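Local coordinates for probable oxidoreductase (Pseudomonas aeruginosa, PDB 4B7C), which probably catalyses NADP-dependent oxidation or reduction as a medium-chain dehydrogenase/reductase, on a substrate that is not established, at residues M135-A140 against S164-I169. Sequence-based numbering, arbitrary orientation.
Sequences MTAYFA and SVAGQI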
ATOM      1  N   MET B 135     -19.900  -8.444   6.991  1.00 28.92           N
ATOM      2  CA  MET B 135     -19.237  -7.408   7.801  1.00 30.04           C
ATOM      3  C   MET B 135     -17.834  -7.068   7.262  1.00 28.15           C
ATOM      4  O   MET B 135     -17.375  -5.944   7.392  1.00 27.76           O
ATOM      5  CB  MET B 135     -19.159  -7.814   9.266  1.00 31.94           C
ATOM      6  CG  MET B 135     -20.500  -7.797  10.002  1.00 34.39           C
ATOM      7  SD  MET B 135     -21.397  -6.240   9.915  1.00 36.47           S
ATOM      8  CE  MET B 135     -22.265  -6.298   8.338  1.00 36.00           C
ATOM      9  N   THR B 136     -17.164  -8.038   6.653  1.00 27.33           N
ATOM     10  CA  THR B 136     -15.896  -7.758   5.960  1.00 28.20           C
ATOM     11  C   THR B 136     -16.151  -6.727   4.852  1.00 28.37           C
ATOM     12  O   THR B 136     -15.473  -5.715   4.763  1.00 27.82           O
ATOM     13  CB  THR B 136     -15.263  -9.024   5.359  1.00 27.26           C
ATOM     14  OG1 THR B 136     -14.895  -9.901   6.414  1.00 25.31           O
ATOM     15  CG2 THR B 136     -13.987  -8.690   4.503  1.00 24.81           C
ATOM     16  N   ALA B 137     -17.158  -6.998   4.023  1.00 30.46           N
ATOM     17  CA  ALA B 137     -17.535  -6.094   2.931  1.00 29.88           C
ATOM     18  C   ALA B 137     -17.860  -4.721   3.476  1.00 29.91           C
ATOM     19  O   ALA B 137     -17.387  -3.704   2.973  1.00 30.40           O
ATOM     20  CB  ALA B 137     -18.735  -6.651   2.144  1.00 29.33           C
ATOM     21  N   TYR B 138     -18.696  -4.703   4.502  1.00 28.46           N
ATOM     22  CA  TYR B 138     -19.197  -3.466   5.090  1.00 28.25           C
ATOM     23  C   TYR B 138     -18.063  -2.584   5.618  1.00 28.46           C
ATOM     24  O   TYR B 138     -17.928  -1.419   5.220  1.00 28.75           O
ATOM     25  CB  TYR B 138     -20.156  -3.811   6.234  1.00 29.42           C
ATOM     26  CG  TYR B 138     -20.854  -2.636   6.853  1.00 29.83           C
ATOM     27  CD1 TYR B 138     -22.075  -2.184   6.350  1.00 29.83           C
ATOM     28  CD2 TYR B 138     -20.325  -1.994   7.972  1.00 30.31           C
ATOM     29  CE1 TYR B 138     -22.724  -1.111   6.925  1.00 29.15           C
ATOM     30  CE2 TYR B 138     -20.977  -0.919   8.558  1.00 31.10           C
ATOM     31  CZ  TYR B 138     -22.174  -0.482   8.028  1.00 31.55           C
ATOM     32  OH  TYR B 138     -22.832   0.573   8.607  1.00 33.45           O
ATOM     33  N   PHE B 139     -17.244  -3.143   6.498  1.00 27.46           N
ATOM     34  CA  PHE B 139     -16.191  -2.344   7.134  1.00 28.79           C
ATOM     35  C   PHE B 139     -15.008  -2.066   6.199  1.00 28.54           C
ATOM     36  O   PHE B 139     -14.489  -0.958   6.175  1.00 30.46           O
ATOM     37  CB  PHE B 139     -15.751  -2.958   8.466  1.00 29.25           C
ATOM     38  CG  PHE B 139     -16.798  -2.843   9.530  1.00 28.87           C
ATOM     39  CD1 PHE B 139     -17.127  -1.609  10.049  1.00 29.63           C
ATOM     40  CD2 PHE B 139     -17.487  -3.957   9.971  1.00 29.86           C
ATOM     41  CE1 PHE B 139     -18.122  -1.486  11.002  1.00 30.11           C
ATOM     42  CE2 PHE B 139     -18.491  -3.841  10.919  1.00 31.11           C
ATOM     43  CZ  PHE B 139     -18.808  -2.607  11.435  1.00 29.79           C
ATOM     44  N   ALA B 140     -14.614  -3.054   5.417  1.00 29.34           N
ATOM     45  CA  ALA B 140     -13.506  -2.883   4.465  1.00 29.89           C
ATOM     46  C   ALA B 140     -13.826  -1.797   3.444  1.00 31.55           C
ATOM     47  O   ALA B 140     -13.032  -0.879   3.227  1.00 28.12           O
ATOM     48  CB  ALA B 140     -13.176  -4.192   3.787  1.00 28.57           C
ATOM     49  N   SER B 164     -19.708  -9.724  -3.549  1.00 33.62           N
ATOM     50  CA  SER B 164     -21.090  -9.490  -4.004  1.00 37.09           C
ATOM     51  C   SER B 164     -21.809  -8.524  -3.086  1.00 36.55           C
ATOM     52  O   SER B 164     -22.596  -7.689  -3.534  1.00 38.69           O
ATOM     53  CB  SER B 164     -21.879 -10.802  -4.113  1.00 39.14           C
ATOM     54  OG  SER B 164     -21.942 -11.468  -2.872  1.00 43.37           O
ATOM     55  N   VAL B 165     -21.532  -8.619  -1.793  1.00 34.59           N
ATOM     56  CA  VAL B 165     -22.086  -7.655  -0.829  1.00 33.49           C
ATOM     57  C   VAL B 165     -21.438  -6.273  -0.961  1.00 34.04           C
ATOM     58  O   VAL B 165     -22.124  -5.254  -0.967  1.00 32.28           O
ATOM     59  CB  VAL B 165     -21.937  -8.156   0.622  1.00 34.14           C
ATOM     60  CG1 VAL B 165     -22.342  -7.062   1.606  1.00 31.27           C
ATOM     61  CG2 VAL B 165     -22.775  -9.417   0.819  1.00 31.97           C
ATOM     62  N   ALA B 166     -20.112  -6.250  -1.063  1.00 33.30           N
ATOM     63  CA  ALA B 166     -19.364  -4.997  -1.192  1.00 35.38           C
ATOM     64  C   ALA B 166     -19.858  -4.154  -2.386  1.00 35.38           C
ATOM     65  O   ALA B 166     -20.065  -2.950  -2.266  1.00 36.13           O
ATOM     66  CB  ALA B 166     -17.858  -5.284  -1.323  1.00 34.14           C
ATOM     67  N   GLY B 167     -20.045  -4.806  -3.526  1.00 36.92           N
ATOM     68  CA  GLY B 167     -20.528  -4.131  -4.737  1.00 37.27           C
ATOM     69  C   GLY B 167     -21.908  -3.515  -4.579  1.00 35.89           C
ATOM     70  O   GLY B 167     -22.171  -2.424  -5.070  1.00 36.61           O
ATOM     71  N   GLN B 168     -22.777  -4.207  -3.858  1.00 38.41           N
ATOM     72  CA  GLN B 168     -24.131  -3.711  -3.606  1.00 39.44           C
ATOM     73  C   GLN B 168     -24.117  -2.520  -2.668  1.00 40.55           C
ATOM     74  O   GLN B 168     -24.839  -1.537  -2.866  1.00 41.02           O
ATOM     75  CB  GLN B 168     -25.023  -4.822  -3.045  1.00 42.53           C
ATOM     76  CG  GLN B 168     -25.289  -5.949  -4.033  1.00 42.72           C
ATOM     77  CD  GLN B 168     -26.170  -7.047  -3.459  1.00 43.08           C
ATOM     78  OE1 GLN B 168     -27.382  -6.893  -3.385  1.00 47.80           O
ATOM     79  NE2 GLN B 168     -25.566  -8.163  -3.064  1.00 42.88           N
ATOM     80  N   ILE B 169     -23.278  -2.589  -1.642  1.00 40.46           N
ATOM     81  CA  ILE B 169     -23.111  -1.445  -0.741  1.00 38.07           C
ATOM     82  C   ILE B 169     -22.616  -0.232  -1.529  1.00 37.69           C
ATOM     83  O   ILE B 169     -23.116   0.880  -1.366  1.00 38.21           O
ATOM     84  CB  ILE B 169     -22.142  -1.750   0.420  1.00 37.23           C
ATOM     85  CG1 ILE B 169     -22.715  -2.847   1.325  1.00 37.89           C
ATOM     86  CG2 ILE B 169     -21.921  -0.497   1.263  1.00 35.00           C
ATOM     87  CD1 ILE B 169     -21.756  -3.333   2.391  1.00 36.77           C
TER
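Ala137 sets its lone methyl against the backbone of the neighbouring helix, CB lying 3.5 Å from Ala166 N, so at this point the helices come together with little more than a methyl between them. Around that methyl stand Val165 CG1 at 3.7 Å from Ala137 CB and Ala166 CB at 3.8 Å from it. Alanine on both sides suits a place where the CA atoms of Ala137 and Ala166 come to 4.6 Å and the segment axes to 8.3 Å; Val165 CG1, anti to the backbone N (chi1 172°), fills the place beside the methyl, which needs no longer side chain.

One turn on from Val165, Ile169 reaches farther. Its extended chain (chi2 173°) carries CD1 to the backbone of the other helix, 3.7 Å from Tyr138 CA, and CD1 also lies obliquely near the tyrosine ring, 4.1 Å from Tyr138 CD1. Isoleucine suits this place because its CG1-CD1 arm is long enough to span the gap beside the tyrosine. The two side chains cross at about a right angle, an apolar contact that leaves the phenol oxygen to bond with Glu293 of helix 287-299.

Outside this shell, Trp297 packs on Ile169 and Phe223 of strand 219-224 on Ala166.

The axes of segments 135-140 and 164-169 run in broadly the same direction, 41° apart. Helix 132-145 precedes strand 152-155 and helix 161-172 follows it; that strand is the first of a six-stranded parallel sheet of order 3-2-1-4-5-6, the signature of the Rossmann fold, here the probable NADP-binding domain of a medium-chain dehydrogenase/reductase.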